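Local coordinates for genome packaging NTPase B204 (Sulfolobus turreted icosahedral virus 2, PDB 4KFU), which binds and probably hydrolyses ATP, as a P-loop ATPase of the FtsK-HerA superfamily, to power packaging of the viral DNA genome, at residues R139-P145 against E161-W167; L123-R127 against I146-D152; F53-A57 against Q67-V71. All coordinates share one frame. Residue numbers count along the deposited sequence, not the author numbering.

Contact 3 comes first along the chain and closes before the others open. It adds strand 55-56 to strand 68-72 at one outer edge of the large, mostly parallel sheet. Contacts 1 and 2 interleave: the loop 139-145 runs straight into helix 145-150, which contact 2 sets against the end of helix 117-124, and strand 153-156 then leads to helix 162-171 of contact 1. Their centres are about 17 Å apart and they touch, Val140 O lying 2.6 Å from Tyr148 OH. Contact 3 lies about 31 Å from contact 1 and 24 Å from contact 2, centre to centre, so contacts 1 and 2 form one continuous region of the P-loop ATPase domain, and contact 3 lies apart from them at the sheet edge.

Contact 1: R139-P145 against E161-W167; sequences RVYDLMP and EPNELRW
Segment 139-145 is a loop with a single 3-10 turn at 140-142, closed by Asp142 N to Arg139 O (3.1 Å); beyond it Leu143 and Met144 are extended. Segment 161-167 is the first turn and a half of helix 162-171. The backbones come closest at Val140 and Glu164, CA to CA 5.8 Å. Glu161 is the N-cap: its OE1 accepts from Glu164 N at 2.7 Å, and a carboxylate suits this place because it accepts from first-turn amides that have no carbonyl partner one turn earlier in the helix. Glu164 (chi1 m, chi2 t) reaches across to the loop, its OE2 accepting a hydrogen bond from Val140 N at 3.1 Å, while OE1 bonds to Thr159. The loop follows strand 131-137, and the contact thus fastens this post-strand loop to the helix after strand 153-156 in the P-loop ATPase fold. Trp167, its chi1 near -94°, lies flat beneath the turn. Tyr141 CA sits 3.5 Å above the centroid of its six-membered ring, a CH-pi contact, and the Tyr141 ring (chi1 p) turns its edge to the indole face, its centroid 6.0 Å from that of the five-membered ring with planes at 67°. Val140 CG1 packs 3.6 Å from Trp167 CB, and Pro145 CG 3.7 Å from Trp167 CH2. Tyr141 OH accepts from Arg139 NH1 at 2.9 Å.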
loop_
_atom_site.group_PDB
_atom_site.type_symbol
_atom_site.label_atom_id
_atom_site.label_comp_id
_atom_site.label_asym_id
_atom_site.label_seq_id
_atom_site.Cartn_x
_atom_site.Cartn_y
_atom_site.Cartn_z
ATOM N N ARG A 139 4.427 0.334 -11.583
ATOM C CA ARG A 139 4.686 1.573 -12.328
ATOM C C ARG A 139 3.803 2.680 -11.763
ATOM O O ARG A 139 2.674 2.411 -11.344
ATOM C CB ARG A 139 4.391 1.396 -13.830
ATOM C CG ARG A 139 5.077 0.184 -14.503
ATOM C CD ARG A 139 6.408 0.538 -15.148
ATOM N NE ARG A 139 7.070 -0.634 -15.738
ATOM C CZ ARG A 139 7.424 -0.755 -17.020
ATOM N NH1 ARG A 139 7.186 0.224 -17.887
ATOM N NH2 ARG A 139 8.030 -1.865 -17.438
ATOM N N VAL A 140 4.295 3.922 -11.740
ATOM C CA VAL A 140 3.505 5.020 -11.150
ATOM C C VAL A 140 2.169 5.170 -11.866
ATOM O O VAL A 140 1.128 5.415 -11.229
ATOM C CB VAL A 140 4.291 6.374 -11.162
ATOM C CG1 VAL A 140 4.646 6.764 -12.567
ATOM C CG2 VAL A 140 3.480 7.486 -10.536
ATOM N N TYR A 141 2.181 4.972 -13.181
ATOM C CA TYR A 141 0.975 5.170 -13.984
ATOM C C TYR A 141 -0.045 4.014 -13.921
ATOM O O TYR A 141 -1.079 4.063 -14.600
ATOM C CB TYR A 141 1.350 5.527 -15.434
ATOM C CG TYR A 141 2.291 4.541 -16.114
ATOM C CD1 TYR A 141 1.866 3.253 -16.434
ATOM C CD2 TYR A 141 3.589 4.914 -16.471
ATOM C CE1 TYR A 141 2.711 2.352 -17.065
ATOM C CE2 TYR A 141 4.436 4.024 -17.105
ATOM C CZ TYR A 141 3.988 2.744 -17.400
ATOM O OH TYR A 141 4.820 1.849 -18.034
ATOM N N ASP A 142 0.227 3.003 -13.092
ATOM C CA ASP A 142 -0.711 1.894 -12.894
ATOM C C ASP A 142 -1.925 2.352 -12.101
ATOM O O ASP A 142 -2.985 1.750 -12.204
ATOM C CB ASP A 142 -0.077 0.743 -12.096
ATOM C CG ASP A 142 1.007 -0.002 -12.863
ATOM O OD1 ASP A 142 1.102 0.134 -14.099
ATOM O OD2 ASP A 142 1.764 -0.730 -12.191
ATOM N N LEU A 143 -1.770 3.399 -11.292
ATOM C CA LEU A 143 -2.849 3.788 -10.369
ATOM C C LEU A 143 -3.527 5.113 -10.710
ATOM O O LEU A 143 -2.930 5.968 -11.368
ATOM C CB LEU A 143 -2.298 3.882 -8.943
ATOM C CG LEU A 143 -1.485 2.698 -8.424
ATOM C CD1 LEU A 143 -1.010 2.967 -7.003
ATOM C CD2 LEU A 143 -2.297 1.398 -8.499
ATOM N N MET A 144 -4.751 5.292 -10.209
ATOM C CA MET A 144 -5.445 6.565 -10.281
ATOM C C MET A 144 -4.585 7.669 -9.693
ATOM O O MET A 144 -4.078 7.526 -8.587
ATOM C CB MET A 144 -6.746 6.500 -9.462
ATOM C CG MET A 144 -7.885 5.781 -10.140
ATOM S SD MET A 144 -9.061 5.074 -8.951
ATOM C CE MET A 144 -8.660 5.990 -7.498
ATOM N N PRO A 145 -4.400 8.773 -10.438
ATOM C CA PRO A 145 -3.595 9.891 -9.929
ATOM C C PRO A 145 -4.081 10.406 -8.576
ATOM O O PRO A 145 -3.253 10.878 -7.799
ATOM C CB PRO A 145 -3.777 10.966 -11.003
ATOM C CG PRO A 145 -4.032 10.196 -12.251
ATOM C CD PRO A 145 -4.829 8.990 -11.831
ATOM N N GLU A 161 12.016 5.735 -16.784
ATOM C CA GLU A 161 11.012 5.611 -17.841
ATOM C C GLU A 161 10.254 6.938 -18.000
ATOM O O GLU A 161 9.659 7.427 -17.044
ATOM C CB GLU A 161 10.068 4.449 -17.531
ATOM C CG GLU A 161 9.311 3.914 -18.735
ATOM C CD GLU A 161 8.086 4.744 -19.079
ATOM O OE1 GLU A 161 7.468 5.309 -18.148
ATOM O OE2 GLU A 161 7.742 4.842 -20.281
ATOM N N PRO A 162 10.295 7.533 -19.210
ATOM C CA PRO A 162 9.805 8.897 -19.459
ATOM C C PRO A 162 8.354 9.129 -19.042
ATOM O O PRO A 162 8.073 10.176 -18.464
ATOM C CB PRO A 162 9.958 9.057 -20.980
ATOM C CG PRO A 162 11.057 8.129 -21.337
ATOM C CD PRO A 162 10.905 6.941 -20.417
ATOM N N ASN A 163 7.452 8.188 -19.306
ATOM C CA ASN A 163 6.068 8.369 -18.858
ATOM C C ASN A 163 5.954 8.364 -17.335
ATOM O O ASN A 163 5.164 9.114 -16.750
ATOM C CB ASN A 163 5.111 7.337 -19.473
ATOM C CG ASN A 163 3.648 7.797 -19.416
ATOM O OD1 ASN A 163 3.361 9.003 -19.495
ATOM N ND2 ASN A 163 2.722 6.847 -19.275
ATOM N N GLU A 164 6.748 7.519 -16.685
ATOM C CA GLU A 164 6.779 7.516 -15.232
ATOM C C GLU A 164 7.289 8.835 -14.685
ATOM O O GLU A 164 6.735 9.355 -13.734
ATOM C CB GLU A 164 7.663 6.385 -14.704
ATOM C CG GLU A 164 7.027 5.017 -14.766
ATOM C CD GLU A 164 7.678 4.022 -13.791
ATOM O OE1 GLU A 164 8.650 3.359 -14.200
ATOM O OE2 GLU A 164 7.220 3.901 -12.622
ATOM N N LEU A 165 8.376 9.354 -15.258
ATOM C CA LEU A 165 8.950 10.617 -14.797
ATOM C C LEU A 165 7.952 11.769 -14.958
ATOM O O LEU A 165 7.877 12.665 -14.118
ATOM C CB LEU A 165 10.252 10.915 -15.559
ATOM C CG LEU A 165 11.374 9.897 -15.343
ATOM C CD1 LEU A 165 12.630 10.241 -16.159
ATOM C CD2 LEU A 165 11.687 9.807 -13.849
ATOM N N ARG A 166 7.183 11.735 -16.037
ATOM C CA ARG A 166 6.177 12.769 -16.298
ATOM C C ARG A 166 5.041 12.709 -15.281
ATOM O O ARG A 166 4.525 13.745 -14.846
ATOM C CB ARG A 166 5.612 12.614 -17.713
ATOM C CG ARG A 166 4.596 13.677 -18.086
ATOM C CD ARG A 166 4.000 13.450 -19.482
ATOM N NE ARG A 166 3.365 12.137 -19.618
ATOM C CZ ARG A 166 2.137 11.850 -19.188
ATOM N NH1 ARG A 166 1.407 12.780 -18.579
ATOM N NH2 ARG A 166 1.639 10.633 -19.361
ATOM N N TRP A 167 4.631 11.495 -14.923
ATOM C CA TRP A 167 3.585 11.305 -13.919
ATOM C C TRP A 167 4.075 11.783 -12.567
ATOM O O TRP A 167 3.349 12.442 -11.818
ATOM C CB TRP A 167 3.233 9.817 -13.809
ATOM C CG TRP A 167 2.102 9.403 -14.643
ATOM C CD1 TRP A 167 2.029 9.427 -16.005
ATOM C CD2 TRP A 167 0.848 8.883 -14.182
ATOM N NE1 TRP A 167 0.809 8.949 -16.418
ATOM C CE2 TRP A 167 0.066 8.608 -15.313
ATOM C CE3 TRP A 167 0.326 8.608 -12.912
ATOM C CZ2 TRP A 167 -1.224 8.079 -15.226
ATOM C CZ3 TRP A 167 -0.951 8.091 -12.822
ATOM C CH2 TRP A 167 -1.712 7.830 -13.972
#

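Contact 2: L123-R127 against I146-D152; sequences LHANR and IVYKQAD
Leu123 (chi1 m, chi2 t) lays its CD1 methyl against helix 145-150, 3.9 Å from Ile146 CD1 and 4.0 Å from Val147 CG2; a branched aliphatic chain suits the place because its methyl group meets those of Ile146 and Val147 in an apolar patch that Met144 also borders. The backbones come closest where Leu123 faces Gln150, CA to CA 6.0 Å. Segment 123-127 carries the last residues of helix 117-124 and leaves helical phi/psi at Ala125; segment 146-152 is helical to about Gln150, with Gln150 N bonded to Ile146 O at 2.9 Å, and turns extended at Ala151. Gln150 (chi1 m, chi2 m) folds its amide over the helix end, so that NE2 donates to Leu123 O at 3.0 Å, a carbonyl near the helix C-terminus. Farther along, Arg127 stretches (chi2 t, chi3 t) to Asp152 in a salt bridge, NH2 to OD1 2.8 Å. The contact joins the helices before and after parallel strand 131-137 in the P-loop ATPase's alpha/beta fold, and Val147 packs on that strand and on strand 6-10. Arg127 NH1 also bridges to Asp4 and Asp5. An apolar end thus gives way to a charged one, where one guanidinium is shared among three carboxylates and balances their charge only in part; Asp152 OD2 also accepts from Ile6 N.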
loop_
_atom_site.group_PDB
_atom_site.type_symbol
_atom_site.label_atom_id
_atom_site.label_comp_id
_atom_site.label_asym_id
_atom_site.label_seq_id
_atom_site.Cartn_x
_atom_site.Cartn_y
_atom_site.Cartn_z
ATOM N N LEU A 123 -9.703 6.750 0.326
ATOM C CA LEU A 123 -8.757 7.823 -0.029
ATOM C C LEU A 123 -9.098 9.166 0.618
ATOM O O LEU A 123 -8.261 10.063 0.647
ATOM C CB LEU A 123 -8.682 7.987 -1.555
ATOM C CG LEU A 123 -8.078 6.860 -2.391
ATOM C CD1 LEU A 123 -8.013 7.286 -3.856
ATOM C CD2 LEU A 123 -6.673 6.452 -1.902
ATOM N N HIS A 124 -10.320 9.323 1.125
ATOM C CA HIS A 124 -10.709 10.608 1.714
ATOM C C HIS A 124 -11.150 10.553 3.180
ATOM O O HIS A 124 -11.145 11.570 3.872
ATOM C CB HIS A 124 -11.814 11.281 0.880
ATOM C CG HIS A 124 -11.423 11.561 -0.534
ATOM N ND1 HIS A 124 -11.770 10.739 -1.577
ATOM C CD2 HIS A 124 -10.712 12.586 -1.074
ATOM C CE1 HIS A 124 -11.291 11.237 -2.707
ATOM N NE2 HIS A 124 -10.644 12.354 -2.426
ATOM N N ALA A 125 -11.544 9.383 3.660
ATOM C CA ALA A 125 -12.102 9.310 5.005
ATOM C C ALA A 125 -11.455 8.199 5.813
ATOM O O ALA A 125 -12.070 7.641 6.727
ATOM C CB ALA A 125 -13.598 9.110 4.930
ATOM N N ASN A 126 -10.213 7.875 5.476
ATOM C CA ASN A 126 -9.576 6.716 6.084
ATOM C C ASN A 126 -9.324 6.905 7.572
ATOM O O ASN A 126 -9.452 5.955 8.356
ATOM C CB ASN A 126 -8.293 6.336 5.339
ATOM C CG ASN A 126 -7.185 7.355 5.513
ATOM O OD1 ASN A 126 -7.238 8.454 4.958
ATOM N ND2 ASN A 126 -6.162 6.985 6.268
ATOM N N ARG A 127 -8.985 8.131 7.965
ATOM C CA ARG A 127 -8.709 8.403 9.375
ATOM C C ARG A 127 -9.965 8.224 10.226
ATOM O O ARG A 127 -9.909 7.654 11.309
ATOM C CB ARG A 127 -8.104 9.796 9.561
ATOM C CG ARG A 127 -6.807 10.017 8.775
ATOM C CD ARG A 127 -5.880 10.999 9.483
ATOM N NE ARG A 127 -4.923 11.619 8.568
ATOM C CZ ARG A 127 -3.711 11.136 8.299
ATOM N NH1 ARG A 127 -3.294 10.013 8.866
ATOM N NH2 ARG A 127 -2.910 11.781 7.453
ATOM N N ILE A 146 -5.375 10.289 -8.272
ATOM C CA ILE A 146 -5.852 10.750 -6.961
ATOM C C ILE A 146 -5.244 9.996 -5.782
ATOM O O ILE A 146 -5.139 10.547 -4.681
ATOM C CB ILE A 146 -7.392 10.806 -6.844
ATOM C CG1 ILE A 146 -8.026 9.439 -7.160
ATOM C CG2 ILE A 146 -7.937 11.894 -7.753
ATOM C CD1 ILE A 146 -9.484 9.360 -6.755
ATOM N N VAL A 147 -4.836 8.749 -6.001
ATOM C CA VAL A 147 -4.055 8.041 -4.978
ATOM C C VAL A 147 -2.823 8.832 -4.542
ATOM O O VAL A 147 -2.520 8.928 -3.344
ATOM C CB VAL A 147 -3.611 6.628 -5.449
ATOM C CG1 VAL A 147 -2.624 6.011 -4.457
ATOM C CG2 VAL A 147 -4.816 5.717 -5.628
ATOM N N TYR A 148 -2.099 9.416 -5.498
ATOM C CA TYR A 148 -0.906 10.169 -5.119
ATOM C C TYR A 148 -1.250 11.516 -4.491
ATOM O O TYR A 148 -0.520 11.989 -3.623
ATOM C CB TYR A 148 0.065 10.332 -6.300
ATOM C CG TYR A 148 0.401 9.014 -6.947
ATOM C CD1 TYR A 148 1.210 8.096 -6.297
ATOM C CD2 TYR A 148 -0.113 8.669 -8.197
ATOM C CE1 TYR A 148 1.519 6.865 -6.878
ATOM C CE2 TYR A 148 0.179 7.428 -8.783
ATOM C CZ TYR A 148 1.009 6.541 -8.107
ATOM O OH TYR A 148 1.323 5.321 -8.673
ATOM N N LYS A 149 -2.351 12.127 -4.917
ATOM C CA LYS A 149 -2.764 13.395 -4.328
ATOM C C LYS A 149 -3.251 13.217 -2.883
ATOM O O LYS A 149 -3.117 14.121 -2.050
ATOM C CB LYS A 149 -3.863 14.040 -5.166
ATOM C CG LYS A 149 -3.512 14.240 -6.646
ATOM C CD LYS A 149 -2.201 15.000 -6.831
ATOM C CE LYS A 149 -2.289 16.402 -6.276
ATOM N NZ LYS A 149 -1.612 17.385 -7.176
ATOM N N GLN A 150 -3.807 12.047 -2.584
ATOM C CA GLN A 150 -4.351 11.783 -1.250
ATOM C C GLN A 150 -3.364 11.118 -0.291
ATOM O O GLN A 150 -3.629 11.005 0.915
ATOM C CB GLN A 150 -5.610 10.911 -1.359
ATOM C CG GLN A 150 -6.784 11.604 -2.018
ATOM C CD GLN A 150 -7.138 12.917 -1.343
ATOM O OE1 GLN A 150 -7.078 13.979 -1.963
ATOM N NE2 GLN A 150 -7.506 12.850 -0.066
ATOM N N ALA A 151 -2.237 10.658 -0.811
ATOM C CA ALA A 151 -1.253 9.966 0.023
ATOM C C ALA A 151 -0.621 10.912 1.051
ATOM O O ALA A 151 -0.628 12.138 0.867
ATOM C CB ALA A 151 -0.184 9.334 -0.857
ATOM N N ASP A 152 -0.083 10.348 2.132
ATOM C CA ASP A 152 0.721 11.124 3.080
ATOM C C ASP A 152 2.201 10.906 2.810
ATOM O O ASP A 152 3.024 11.804 3.006
ATOM C CB ASP A 152 0.408 10.721 4.516
ATOM C CG ASP A 152 -1.031 10.973 4.883
ATOM O OD1 ASP A 152 -1.374 12.149 5.141
ATOM O OD2 ASP A 152 -1.821 10.000 4.891
#

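Contact 3: F53-A57 against Q67-V71; sequences FGYNA and QYVVV
Val70, Ala57 and Tyr68 lose the most surface here, and they follow the course of a short parallel pairing: Tyr55 opposite Val69 (CA to CA 4.6 Å) and Asn56 opposite Val70 (5.0 Å). Val70 N donates to Tyr55 O at 2.8 Å and Val70 O accepts from Ala57 N at 3.0 Å, while its CG2 (chi1 t) lies 3.6 Å from Gly54 N. Tyr68 O takes Tyr55 N at 2.7 Å; a CB on the fully extended Gly54 would lie 2.8 Å from that oxygen, so glycine suits the place. The Tyr68 ring leaves the pairing and makes a cation-pi contact with Lys30. Ala57 is small enough to set CB 3.7 Å from Val69 CG2. With helix 60-65 between the strands, this is a beta-alpha-beta unit, adding edge strand 55-56 to strand 68-72, whose other side pairs with strand 35-40. A water joins Ala57 O (2.8 Å) and Val70 O (3.0 Å), donating to both. Backbone bonds therefore fix the register, with small aliphatic contacts filling in beside them.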
loop_
_atom_site.group_PDB
_atom_site.type_symbol
_atom_site.label_atom_id
_atom_site.label_comp_id
_atom_site.label_asym_id
_atom_site.label_seq_id
_atom_site.Cartn_x
_atom_site.Cartn_y
_atom_site.Cartn_z
ATOM N N PHE A 53 2.600 -14.151 7.427
ATOM C CA PHE A 53 2.499 -12.896 8.177
ATOM C C PHE A 53 1.211 -12.674 8.974
ATOM O O PHE A 53 1.034 -11.614 9.583
ATOM C CB PHE A 53 2.755 -11.706 7.248
ATOM C CG PHE A 53 4.165 -11.642 6.756
ATOM C CD1 PHE A 53 5.133 -10.981 7.487
ATOM C CD2 PHE A 53 4.530 -12.280 5.581
ATOM C CE1 PHE A 53 6.449 -10.928 7.044
ATOM C CE2 PHE A 53 5.850 -12.245 5.127
ATOM C CZ PHE A 53 6.808 -11.565 5.862
ATOM N N GLY A 54 0.325 -13.667 8.985
ATOM C CA GLY A 54 -0.891 -13.565 9.782
ATOM C C GLY A 54 -1.854 -14.714 9.567
ATOM O O GLY A 54 -1.539 -15.670 8.846
ATOM N N TYR A 55 -3.032 -14.632 10.185
ATOM C CA TYR A 55 -4.026 -15.700 10.031
ATOM C C TYR A 55 -4.618 -15.720 8.614
ATOM O O TYR A 55 -5.134 -14.704 8.129
ATOM C CB TYR A 55 -5.151 -15.564 11.057
ATOM C CG TYR A 55 -6.092 -16.757 11.046
ATOM C CD1 TYR A 55 -5.838 -17.879 11.830
ATOM C CD2 TYR A 55 -7.214 -16.774 10.224
ATOM C CE1 TYR A 55 -6.695 -18.988 11.808
ATOM C CE2 TYR A 55 -8.072 -17.873 10.190
ATOM C CZ TYR A 55 -7.807 -18.975 10.983
ATOM O OH TYR A 55 -8.665 -20.054 10.953
ATOM N N ASN A 56 -4.543 -16.874 7.953
ATOM C CA ASN A 56 -5.069 -17.019 6.595
ATOM C C ASN A 56 -6.595 -17.157 6.609
ATOM O O ASN A 56 -7.132 -18.260 6.792
ATOM C CB ASN A 56 -4.436 -18.223 5.897
ATOM C CG ASN A 56 -2.970 -17.997 5.530
ATOM O OD1 ASN A 56 -2.528 -18.399 4.451
ATOM N ND2 ASN A 56 -2.215 -17.360 6.420
ATOM N N ALA A 57 -7.281 -16.034 6.401
ATOM C CA ALA A 57 -8.732 -15.948 6.536
ATOM C C ALA A 57 -9.491 -16.641 5.408
ATOM O O ALA A 57 -9.083 -16.586 4.243
ATOM C CB ALA A 57 -9.156 -14.492 6.631
ATOM N N GLN A 67 -6.454 -10.647 14.787
ATOM C CA GLN A 67 -5.648 -9.432 14.964
ATOM C C GLN A 67 -4.691 -9.175 13.793
ATOM O O GLN A 67 -4.614 -8.058 13.287
ATOM C CB GLN A 67 -4.868 -9.481 16.283
ATOM C CG GLN A 67 -4.138 -8.183 16.623
ATOM C CD GLN A 67 -3.299 -8.295 17.887
ATOM O OE1 GLN A 67 -2.900 -9.392 18.280
ATOM N NE2 GLN A 67 -3.032 -7.159 18.528
ATOM N N TYR A 68 -3.969 -10.213 13.373
ATOM C CA TYR A 68 -3.118 -10.128 12.198
ATOM C C TYR A 68 -3.649 -11.079 11.140
ATOM O O TYR A 68 -3.657 -12.298 11.332
ATOM C CB TYR A 68 -1.661 -10.429 12.565
ATOM C CG TYR A 68 -1.108 -9.418 13.546
ATOM C CD1 TYR A 68 -0.769 -8.133 13.129
ATOM C CD2 TYR A 68 -0.956 -9.730 14.892
ATOM C CE1 TYR A 68 -0.276 -7.196 14.017
ATOM C CE2 TYR A 68 -0.467 -8.793 15.793
ATOM C CZ TYR A 68 -0.126 -7.532 15.348
ATOM O OH TYR A 68 0.362 -6.595 16.232
ATOM N N VAL A 69 -4.105 -10.519 10.021
ATOM C CA VAL A 69 -4.886 -11.302 9.073
ATOM C C VAL A 69 -4.447 -11.121 7.620
ATOM O O VAL A 69 -4.093 -10.019 7.175
ATOM C CB VAL A 69 -6.413 -11.040 9.268
ATOM C CG1 VAL A 69 -6.707 -9.565 9.215
ATOM C CG2 VAL A 69 -7.250 -11.795 8.238
ATOM N N VAL A 70 -4.465 -12.232 6.894
ATOM C CA VAL A 70 -4.064 -12.268 5.499
ATOM C C VAL A 70 -5.212 -12.840 4.685
ATOM O O VAL A 70 -5.713 -13.937 4.977
ATOM C CB VAL A 70 -2.815 -13.151 5.318
ATOM C CG1 VAL A 70 -2.415 -13.228 3.845
ATOM C CG2 VAL A 70 -1.668 -12.630 6.169
ATOM N N VAL A 71 -5.630 -12.085 3.673
ATOM C CA VAL A 71 -6.753 -12.449 2.834
ATOM C C VAL A 71 -6.251 -12.677 1.414
ATOM O O VAL A 71 -5.815 -11.732 0.754
ATOM C CB VAL A 71 -7.780 -11.294 2.769
ATOM C CG1 VAL A 71 -9.096 -11.784 2.182
ATOM C CG2 VAL A 71 -7.984 -10.669 4.145
HETATM O O HOH W 1 -6.547 -16.096 3.146
#